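Local coordinates for histidinol-phosphate aminotransferase (Clostridium acetobutylicum, PDB 3FTB), which probably transfers amino groups with pyridoxal 5'-phosphate as cofactor, as a histidinol-phosphate aminotransferase of histidine biosynthesis would, at residues E233-A236 with K237-K241; E267-L270 with W271-E275; R324-C327 with N328-G331. All coordinates share one frame; numbering follows the deposited sequence.

Overall arrangement
The three contacts follow one another along the chain, none touches another, and their centres lie about 28 to 37 Å apart. Interactions 1 and 2 lie along one helix each, 232-239 and 262-285, and sit on opposite sides of the chain's centre; in both, i to i+4 backbone bonds are combined with aliphatic packing on one side and charged chains on the exposed side. Interaction 2 also carries an indole turned into the fold. Interaction 3 differs in kind: a strand end and a beta turn, where an arginine binds an asparagine and a phosphate ion beside a buried phenylalanine. All three are partly buried, and polar side-chain bonds across the contact occur in interaction 3 alone.

Interaction 1 of 3, residues E233-A236 with K237-K241; sequences EIAA and KIKAK
The flat group here is the carboxylate of Glu233, and what it meets is the hydrocarbon part of Lys237 one helical turn on. OE1 of Glu233 lies 3.5 Å from CG of Lys237 and 3.7 Å from its CE, while the two side chains cross at about a right angle. The glutamate reaches this position by a bend: CG is anti to the backbone N (chi1 -174°), then chi2 of 44° folds the acid round toward the lysine. Because the lysine chain runs on extended past the carboxylate, OE1 of Glu233 and NZ of Lys237 remain 5.0 Å apart. Opposite charges at this separation may still attract, but they form no salt bridge.

Beneath this exposed pair, four i to i+4 bonds run along the helix that begins at 232. It follows strand 225-229 of the seven-stranded sheet, which matches the large-domain sheet of fold type I PLP enzymes. Lys237 N donates to Glu233 O and Ile238 N to Ile234 O, and the bond from Lys239 N to Ala235 O, at 2.9 Å, is followed by Ala240 N to Ala236 O, also 2.9 Å. The Ile238 donor stands above the carbonyl plane of Ile234.

The buried side is aliphatic: CG2 of Ile234 meets CD1 of Ile238 at 4.0 Å. Both isoleucines press on Leu97; Ile238 also packs on Leu93 of helix 87-95 and, with Ala235, on Val82 of strand 80-84, an outer strand of the sheet. Nearer the helix start, Asn231 OD1 accepts from Ile234 N, and Lys241 O accepts from Lys117 NZ of the second subunit.

Interaction 2 of 3, residues E267-L270 with W271-E275; sequences ESLL and WIKKE
Leu269 lies beside Ile272 and the stem of Lys273. Its side chain and that of Ile272 run side by side in the same direction, CD1 of Leu269 resting 3.9 Å from CD1 of Ile272. Lys273 slants across the leucine instead: with CG beside its own backbone N (chi1 -72°), its chain leads back along the helix, bringing CE to 4.0 Å from CB of Leu269.

Trp271 approaches Ser268 through its CB, 3.0 Å from the serine O, and that same oxygen borders the indole roughly in plane. CG2 of Ile272 sits over the outer part of one indole face, 3.7 Å from its plane.

These side chains project from consecutive turns of helix 262-285, probably the long interdomain helix, as in other fold type I PLP enzymes. Its bonding is uneven here. Ser268 O accepts a sound bond from Ile272 N at 3.2 Å, almost in line with the carbonyl bond, and a weak one from Trp271 N, which is weakly bonded to Glu267 O as well. Regular geometry resumes with Lys273 N to Leu269 O, 3.1 Å and 159° at the hydrogen.

Further out, the indole is held by NE1 bonding to Lys342 O and by Pro37 and Leu38 packing against it, while Ser268 OG bonds back to Tyr264 O.

Interaction 3 of 3, residues R324-C327 with N328-G331; sequences RRCC and NFIG. With PO4 (phosphate ion), chain F.
NH1 of Arg324 is shared between two oxygens: it donates to OD1 of Asn328 at 3.2 Å, in the amide's carbonyl plane and on a lone pair, and more weakly to the backbone O of Arg325. The guanidinium and amide planes stand 38° apart. A bend at chi2 (69°) turns the arginine chain so that its guanidinium lies alongside the turn. Farther round the same group, NE gives a bond of 3.2 Å to O4 of a phosphate ion, probably picked up from the crystallisation solution, and NH2 a weak one to its O2. Arg338 NH2 also binds this anion, so the two arginines form an anion site and probably offset its charge.

CE2 of Phe329 lies over one guanidinium face, 3.7 Å from Arg324 NH1, the two planes 27° apart. A type I beta turn from Cys326 to Phe329 brings the ring there, closed by Phe329 N bonding to Cys326 O at 3.3 Å. Cys326 also packs on the ring: its CB is 3.8 Å from Phe329 CD2, and its sulfur makes an oblique sulfur-aromatic contact.

The turn follows strand 321-325, where Arg324 pairs through its backbone with Arg338 of antiparallel strand 336-340; in the loop between these strands, Phe329 packs on Asn155, Pro156 and Arg338.

Interaction 1 of 3, residues E233-A236 with K237-K241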
ATOM      1  N   GLU A 233       7.208  12.897  17.151  1.00 44.46           N
ATOM      2  CA  GLU A 233       7.583  13.733  16.011  1.00 45.30           C
ATOM      3  C   GLU A 233       8.107  12.920  14.814  1.00 42.70           C
ATOM      4  O   GLU A 233       7.910  13.297  13.654  1.00 44.73           O
ATOM      5  CB  GLU A 233       8.562  14.844  16.427  1.00 44.82           C
ATOM      6  CG  GLU A 233       8.877  15.856  15.305  1.00 59.66           C
ATOM      7  CD  GLU A 233       7.636  16.326  14.511  1.00 67.52           C
ATOM      8  OE1 GLU A 233       7.694  16.396  13.257  1.00 55.09           O
ATOM      9  OE2 GLU A 233       6.600  16.635  15.140  1.00 77.67           O
ATOM     10  N   ILE A 234       8.749  11.793  15.095  1.00 33.50           N
ATOM     11  CA  ILE A 234       9.286  10.950  14.032  1.00 31.63           C
ATOM     12  C   ILE A 234       8.183  10.154  13.344  1.00 34.76           C
ATOM     13  O   ILE A 234       8.325   9.762  12.184  1.00 35.67           O
ATOM     14  CB  ILE A 234      10.397  10.021  14.558  1.00 35.23           C
ATOM     15  CG1 ILE A 234      11.720  10.776  14.566  1.00 44.67           C
ATOM     16  CG2 ILE A 234      10.530   8.775  13.705  1.00 32.15           C
ATOM     17  CD1 ILE A 234      12.914   9.887  14.763  1.00 51.09           C
ATOM     18  N   ALA A 235       7.083   9.927  14.056  1.00 33.93           N
ATOM     19  CA  ALA A 235       5.904   9.307  13.456  1.00 37.44           C
ATOM     20  C   ALA A 235       5.173  10.323  12.579  1.00 37.82           C
ATOM     21  O   ALA A 235       4.688  10.001  11.492  1.00 33.81           O
ATOM     22  CB  ALA A 235       4.979   8.764  14.544  1.00 38.22           C
ATOM     23  N   ALA A 236       5.099  11.558  13.062  1.00 30.26           N
ATOM     24  CA  ALA A 236       4.506  12.623  12.278  1.00 32.77           C
ATOM     25  C   ALA A 236       5.268  12.795  10.971  1.00 33.44           C
ATOM     26  O   ALA A 236       4.677  13.045   9.930  1.00 43.15           O
ATOM     27  CB  ALA A 236       4.489  13.926  13.068  1.00 33.96           C
ATOM     28  N   LYS A 237       6.585  12.650  11.030  1.00 32.84           N
ATOM     29  CA  LYS A 237       7.418  12.810   9.842  1.00 35.72           C
ATOM     30  C   LYS A 237       7.239  11.668   8.824  1.00 41.19           C
ATOM     31  O   LYS A 237       7.312  11.874   7.604  1.00 34.17           O
ATOM     32  CB  LYS A 237       8.888  12.927  10.252  1.00 44.53           C
ATOM     33  CG  LYS A 237       9.227  14.151  11.084  1.00 48.29           C
ATOM     34  CD  LYS A 237      10.661  14.061  11.598  1.00 58.25           C
ATOM     35  CE  LYS A 237      11.084  15.308  12.355  1.00 56.69           C
ATOM     36  NZ  LYS A 237      12.484  15.203  12.829  1.00 58.13           N
ATOM     37  N   ILE A 238       7.018  10.459   9.333  1.00 37.84           N
ATOM     38  CA  ILE A 238       6.802   9.305   8.482  1.00 35.32           C
ATOM     39  C   ILE A 238       5.410   9.338   7.870  1.00 34.44           C
ATOM     40  O   ILE A 238       5.226   8.945   6.715  1.00 34.00           O
ATOM     41  CB  ILE A 238       7.018   7.989   9.246  1.00 28.72           C
ATOM     42  CG1 ILE A 238       8.494   7.848   9.625  1.00 29.03           C
ATOM     43  CG2 ILE A 238       6.579   6.829   8.388  1.00 34.35           C
ATOM     44  CD1 ILE A 238       8.754   6.810  10.671  1.00 35.48           C
ATOM     45  N   LYS A 239       4.439   9.818   8.645  1.00 33.14           N
ATOM     46  CA  LYS A 239       3.064   9.964   8.173  1.00 28.17           C
ATOM     47  C   LYS A 239       3.033  11.033   7.100  1.00 34.43           C
ATOM     48  O   LYS A 239       2.407  10.867   6.052  1.00 42.93           O
ATOM     49  CB  LYS A 239       2.140  10.334   9.327  1.00 35.76           C
ATOM     50  CG  LYS A 239       0.750   9.711   9.264  1.00 45.61           C
ATOM     51  CD  LYS A 239       0.182   9.581  10.674  1.00 56.23           C
ATOM     52  CE  LYS A 239       1.112   8.743  11.567  1.00 59.05           C
ATOM     53  NZ  LYS A 239       0.865   8.925  13.029  1.00 57.42           N
ATOM     54  N   ALA A 240       3.744  12.124   7.357  1.00 42.57           N
ATOM     55  CA  ALA A 240       3.879  13.216   6.395  1.00 45.80           C
ATOM     56  C   ALA A 240       4.368  12.728   5.030  1.00 46.57           C
ATOM     57  O   ALA A 240       4.110  13.355   4.006  1.00 48.41           O
ATOM     58  CB  ALA A 240       4.825  14.272   6.939  1.00 45.21           C
ATOM     59  N   LYS A 241       5.073  11.603   5.018  1.00 46.11           N
ATOM     60  CA  LYS A 241       5.599  11.056   3.777  1.00 43.76           C
ATOM     61  C   LYS A 241       4.596  10.132   3.082  1.00 45.21           C
ATOM     62  O   LYS A 241       4.588  10.021   1.852  1.00 54.79           O
ATOM     63  CB  LYS A 241       6.922  10.324   4.039  1.00 45.22           C
ATOM     64  CG  LYS A 241       8.023  11.227   4.575  1.00 43.71           C
ATOM     65  CD  LYS A 241       9.395  10.595   4.417  1.00 42.03           C
ATOM     66  CE  LYS A 241      10.484  11.639   4.564  1.00 45.79           C
ATOM     67  NZ  LYS A 241      11.836  11.124   4.215  1.00 50.72           N
TER

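Interaction 2 of 3, residues E267-L270 with W271-E275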
ATOM      1  N   GLU A 267      -0.414 -21.865  20.399  1.00 37.55           N
ATOM      2  CA  GLU A 267      -0.260 -23.092  19.641  1.00 45.39           C
ATOM      3  C   GLU A 267       0.999 -22.961  18.773  1.00 38.93           C
ATOM      4  O   GLU A 267       1.675 -23.943  18.460  1.00 34.57           O
ATOM      5  CB  GLU A 267      -1.507 -23.320  18.777  1.00 55.23           C
ATOM      6  CG  GLU A 267      -1.615 -24.711  18.156  1.00 69.15           C
ATOM      7  CD  GLU A 267      -2.361 -24.712  16.825  1.00 69.65           C
ATOM      8  OE1 GLU A 267      -1.951 -25.466  15.913  1.00 74.89           O
ATOM      9  OE2 GLU A 267      -3.346 -23.956  16.690  1.00 57.87           O
ATOM     10  N   SER A 268       1.315 -21.724  18.411  1.00 40.23           N
ATOM     11  CA  SER A 268       2.468 -21.427  17.572  1.00 43.42           C
ATOM     12  C   SER A 268       3.773 -21.531  18.377  1.00 49.97           C
ATOM     13  O   SER A 268       4.715 -22.207  17.960  1.00 56.53           O
ATOM     14  CB  SER A 268       2.306 -20.046  16.913  1.00 35.49           C
ATOM     15  OG  SER A 268       1.215 -20.035  15.998  1.00 33.25           O
ATOM     16  N   LEU A 269       3.829 -20.862  19.527  1.00 47.37           N
ATOM     17  CA  LEU A 269       4.953 -21.029  20.453  1.00 47.46           C
ATOM     18  C   LEU A 269       5.179 -22.506  20.774  1.00 48.88           C
ATOM     19  O   LEU A 269       6.315 -22.981  20.823  1.00 52.86           O
ATOM     20  CB  LEU A 269       4.706 -20.251  21.746  1.00 43.13           C
ATOM     21  CG  LEU A 269       5.302 -18.842  21.832  1.00 41.21           C
ATOM     22  CD1 LEU A 269       5.771 -18.346  20.472  1.00 26.93           C
ATOM     23  CD2 LEU A 269       4.316 -17.868  22.464  1.00 44.01           C
ATOM     24  N   LEU A 270       4.083 -23.222  20.994  1.00 45.89           N
ATOM     25  CA  LEU A 270       4.125 -24.650  21.257  1.00 46.47           C
ATOM     26  C   LEU A 270       4.922 -25.330  20.143  1.00 49.47           C
ATOM     27  O   LEU A 270       5.645 -26.311  20.360  1.00 51.32           O
ATOM     28  CB  LEU A 270       2.696 -25.197  21.298  1.00 45.24           C
ATOM     29  CG  LEU A 270       2.277 -26.005  22.524  1.00 46.18           C
ATOM     30  CD1 LEU A 270       1.170 -26.980  22.157  1.00 46.12           C
ATOM     31  CD2 LEU A 270       3.467 -26.738  23.136  1.00 40.99           C
ATOM     32  N   TRP A 271       4.791 -24.785  18.940  1.00 45.74           N
ATOM     33  CA  TRP A 271       5.451 -25.358  17.785  1.00 43.48           C
ATOM     34  C   TRP A 271       6.967 -25.152  17.839  1.00 46.08           C
ATOM     35  O   TRP A 271       7.693 -26.099  18.132  1.00 49.57           O
ATOM     36  CB  TRP A 271       4.823 -24.830  16.488  1.00 42.33           C
ATOM     37  CG  TRP A 271       5.738 -24.873  15.324  1.00 48.43           C
ATOM     38  CD1 TRP A 271       6.391 -25.964  14.830  1.00 48.44           C
ATOM     39  CD2 TRP A 271       6.109 -23.772  14.492  1.00 54.19           C
ATOM     40  NE1 TRP A 271       7.154 -25.608  13.747  1.00 49.05           N
ATOM     41  CE2 TRP A 271       6.997 -24.269  13.517  1.00 51.23           C
ATOM     42  CE3 TRP A 271       5.778 -22.415  14.478  1.00 53.16           C
ATOM     43  CZ2 TRP A 271       7.561 -23.454  12.540  1.00 48.40           C
ATOM     44  CZ3 TRP A 271       6.339 -21.606  13.502  1.00 47.17           C
ATOM     45  CH2 TRP A 271       7.224 -22.126  12.553  1.00 49.52           C
ATOM     46  N   ILE A 272       7.445 -23.929  17.596  1.00 47.69           N
ATOM     47  CA  ILE A 272       8.895 -23.696  17.471  1.00 53.61           C
ATOM     48  C   ILE A 272       9.715 -23.997  18.703  1.00 49.90           C
ATOM     49  O   ILE A 272      10.894 -24.290  18.583  1.00 56.18           O
ATOM     50  CB  ILE A 272       9.279 -22.255  17.048  1.00 36.53           C
ATOM     51  CG1 ILE A 272       8.217 -21.258  17.508  1.00 23.31           C
ATOM     52  CG2 ILE A 272       9.638 -22.192  15.554  1.00 37.44           C
ATOM     53  CD1 ILE A 272       8.275 -20.947  18.992  1.00 23.37           C
ATOM     54  N   LYS A 273       9.119 -23.882  19.884  1.00 52.52           N
ATOM     55  CA  LYS A 273       9.852 -24.209  21.098  1.00 57.41           C
ATOM     56  C   LYS A 273      10.437 -25.616  20.962  1.00 45.93           C
ATOM     57  O   LYS A 273      11.655 -25.797  20.990  1.00 47.59           O
ATOM     58  CB  LYS A 273       8.959 -24.081  22.332  1.00 65.35           C
ATOM     59  CG  LYS A 273       8.622 -22.634  22.697  1.00 69.99           C
ATOM     60  CD  LYS A 273       7.913 -22.551  24.044  1.00 73.87           C
ATOM     61  CE  LYS A 273       7.522 -21.121  24.397  1.00 74.29           C
ATOM     62  NZ  LYS A 273       8.693 -20.213  24.541  1.00 72.54           N
ATOM     63  N   LYS A 274       9.556 -26.593  20.772  1.00 47.36           N
ATOM     64  CA  LYS A 274       9.944 -27.976  20.522  1.00 53.34           C
ATOM     65  C   LYS A 274      10.690 -28.158  19.208  1.00 53.81           C
ATOM     66  O   LYS A 274      11.862 -28.530  19.187  1.00 57.41           O
ATOM     67  CB  LYS A 274       8.708 -28.874  20.487  1.00 62.70           C
ATOM     68  CG  LYS A 274       8.025 -29.078  21.822  1.00 73.15           C
ATOM     69  CD  LYS A 274       7.171 -30.336  21.787  1.00 78.71           C
ATOM     70  CE  LYS A 274       6.120 -30.329  22.890  1.00 81.94           C
ATOM     71  NZ  LYS A 274       4.996 -29.390  22.606  1.00 77.74           N
ATOM     72  N   GLU A 275       9.985 -27.916  18.109  1.00 49.95           N
ATOM     73  CA  GLU A 275      10.524 -28.182  16.784  1.00 47.13           C
ATOM     74  C   GLU A 275      11.887 -27.523  16.553  1.00 49.22           C
ATOM     75  O   GLU A 275      12.814 -28.162  16.047  1.00 50.56           O
ATOM     76  CB  GLU A 275       9.513 -27.795  15.697  1.00 43.58           C
ATOM     77  CG  GLU A 275       9.854 -28.337  14.317  1.00 55.38           C
ATOM     78  CD  GLU A 275      10.195 -29.828  14.326  1.00 61.42           C
ATOM     79  OE1 GLU A 275       9.718 -30.538  15.237  1.00 59.76           O
ATOM     80  OE2 GLU A 275      10.932 -30.292  13.423  1.00 56.94           O
TER

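Interaction 3 of 3, residues R324-C327 with N328-G331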
ATOM      1  N   ARG A 324      18.286 -21.287   1.151  1.00 34.08           N
ATOM      2  CA  ARG A 324      18.772 -19.930   0.950  1.00 38.53           C
ATOM      3  C   ARG A 324      20.287 -19.898   0.969  1.00 36.55           C
ATOM      4  O   ARG A 324      20.919 -20.085   2.011  1.00 34.75           O
ATOM      5  CB  ARG A 324      18.207 -18.971   2.001  1.00 40.11           C
ATOM      6  CG  ARG A 324      18.496 -17.503   1.721  1.00 35.64           C
ATOM      7  CD  ARG A 324      17.720 -17.010   0.507  1.00 30.08           C
ATOM      8  NE  ARG A 324      17.536 -15.563   0.536  1.00 40.64           N
ATOM      9  CZ  ARG A 324      18.521 -14.686   0.379  1.00 40.38           C
ATOM     10  NH1 ARG A 324      19.760 -15.114   0.187  1.00 37.29           N
ATOM     11  NH2 ARG A 324      18.270 -13.382   0.422  1.00 39.89           N
ATOM     12  N   ARG A 325      20.858 -19.677  -0.206  1.00 38.72           N
ATOM     13  CA  ARG A 325      22.283 -19.464  -0.329  1.00 43.22           C
ATOM     14  C   ARG A 325      22.584 -18.086   0.221  1.00 38.24           C
ATOM     15  O   ARG A 325      21.971 -17.107  -0.173  1.00 40.30           O
ATOM     16  CB  ARG A 325      22.693 -19.558  -1.791  1.00 42.06           C
ATOM     17  CG  ARG A 325      22.441 -20.931  -2.379  1.00 50.45           C
ATOM     18  CD  ARG A 325      22.519 -20.885  -3.875  1.00 51.45           C
ATOM     19  NE  ARG A 325      23.745 -20.236  -4.313  1.00 54.51           N
ATOM     20  CZ  ARG A 325      24.007 -19.944  -5.581  1.00 64.79           C
ATOM     21  NH1 ARG A 325      23.120 -20.243  -6.520  1.00 63.77           N
ATOM     22  NH2 ARG A 325      25.148 -19.352  -5.905  1.00 71.04           N
ATOM     23  N   CYS A 326      23.521 -18.017   1.148  1.00 33.36           N
ATOM     24  CA  CYS A 326      23.803 -16.771   1.828  1.00 26.76           C
ATOM     25  C   CYS A 326      24.902 -15.979   1.142  1.00 39.90           C
ATOM     26  O   CYS A 326      25.525 -15.116   1.759  1.00 45.51           O
ATOM     27  CB  CYS A 326      24.148 -17.050   3.292  1.00 24.26           C
ATOM     28  SG  CYS A 326      22.674 -17.589   4.187  1.00 35.07           S
ATOM     29  N   CYS A 327      25.120 -16.270  -0.138  1.00 50.49           N
ATOM     30  CA  CYS A 327      26.161 -15.613  -0.926  1.00 43.91           C
ATOM     31  C   CYS A 327      26.068 -14.090  -0.869  1.00 45.80           C
ATOM     32  O   CYS A 327      27.070 -13.411  -0.621  1.00 50.31           O
ATOM     33  CB  CYS A 327      26.106 -16.075  -2.390  1.00 31.22           C
ATOM     34  SG  CYS A 327      26.634 -17.772  -2.662  1.00 86.06           S
ATOM     35  N   ASN A 328      24.863 -13.565  -1.095  1.00 39.56           N
ATOM     36  CA  ASN A 328      24.638 -12.126  -1.235  1.00 37.62           C
ATOM     37  C   ASN A 328      24.400 -11.357   0.083  1.00 43.19           C
ATOM     38  O   ASN A 328      23.961 -10.196   0.063  1.00 46.17           O
ATOM     39  CB  ASN A 328      23.489 -11.879  -2.213  1.00 40.26           C
ATOM     40  CG  ASN A 328      22.225 -12.606  -1.812  1.00 48.41           C
ATOM     41  OD1 ASN A 328      22.274 -13.600  -1.089  1.00 48.07           O
ATOM     42  ND2 ASN A 328      21.081 -12.110  -2.275  1.00 57.54           N
ATOM     43  N   PHE A 329      24.681 -12.006   1.215  1.00 38.56           N
ATOM     44  CA  PHE A 329      24.745 -11.322   2.506  1.00 39.27           C
ATOM     45  C   PHE A 329      26.166 -10.800   2.730  1.00 33.54           C
ATOM     46  O   PHE A 329      27.144 -11.500   2.446  1.00 38.42           O
ATOM     47  CB  PHE A 329      24.393 -12.275   3.649  1.00 41.08           C
ATOM     48  CG  PHE A 329      22.925 -12.559   3.788  1.00 34.13           C
ATOM     49  CD1 PHE A 329      22.091 -11.662   4.435  1.00 28.44           C
ATOM     50  CD2 PHE A 329      22.383 -13.739   3.297  1.00 27.99           C
ATOM     51  CE1 PHE A 329      20.743 -11.937   4.584  1.00 29.76           C
ATOM     52  CE2 PHE A 329      21.032 -14.018   3.443  1.00 11.73           C
ATOM     53  CZ  PHE A 329      20.218 -13.125   4.078  1.00 23.94           C
ATOM     54  N   ILE A 330      26.278  -9.580   3.249  1.00 28.36           N
ATOM     55  CA  ILE A 330      27.581  -8.981   3.516  1.00 33.94           C
ATOM     56  C   ILE A 330      28.249  -9.598   4.740  1.00 40.92           C
ATOM     57  O   ILE A 330      27.797  -9.417   5.874  1.00 40.09           O
ATOM     58  CB  ILE A 330      27.504  -7.440   3.648  1.00 36.51           C
ATOM     59  CG1 ILE A 330      27.464  -6.810   2.255  1.00 37.21           C
ATOM     60  CG2 ILE A 330      28.705  -6.906   4.414  1.00 25.95           C
ATOM     61  CD1 ILE A 330      27.526  -5.314   2.269  1.00 49.85           C
ATOM     62  N   GLY A 331      29.326 -10.338   4.494  1.00 38.80           N
ATOM     63  CA  GLY A 331      30.037 -11.030   5.551  1.00 40.73           C
ATOM     64  C   GLY A 331      29.976 -12.539   5.394  1.00 31.74           C
ATOM     65  O   GLY A 331      30.779 -13.271   5.981  1.00 36.86           O
TER
HETATM   66  P   PO4 F 363      15.132 -12.992   2.953  1.00 90.39           P
HETATM   67  O1  PO4 F 363      13.975 -12.123   2.510  1.00 92.90           O
HETATM   68  O2  PO4 F 363      16.433 -12.250   2.748  1.00 85.54           O
HETATM   69  O3  PO4 F 363      14.965 -13.328   4.415  1.00 88.77           O
HETATM   70  O4  PO4 F 363      15.137 -14.270   2.141  1.00 93.71           O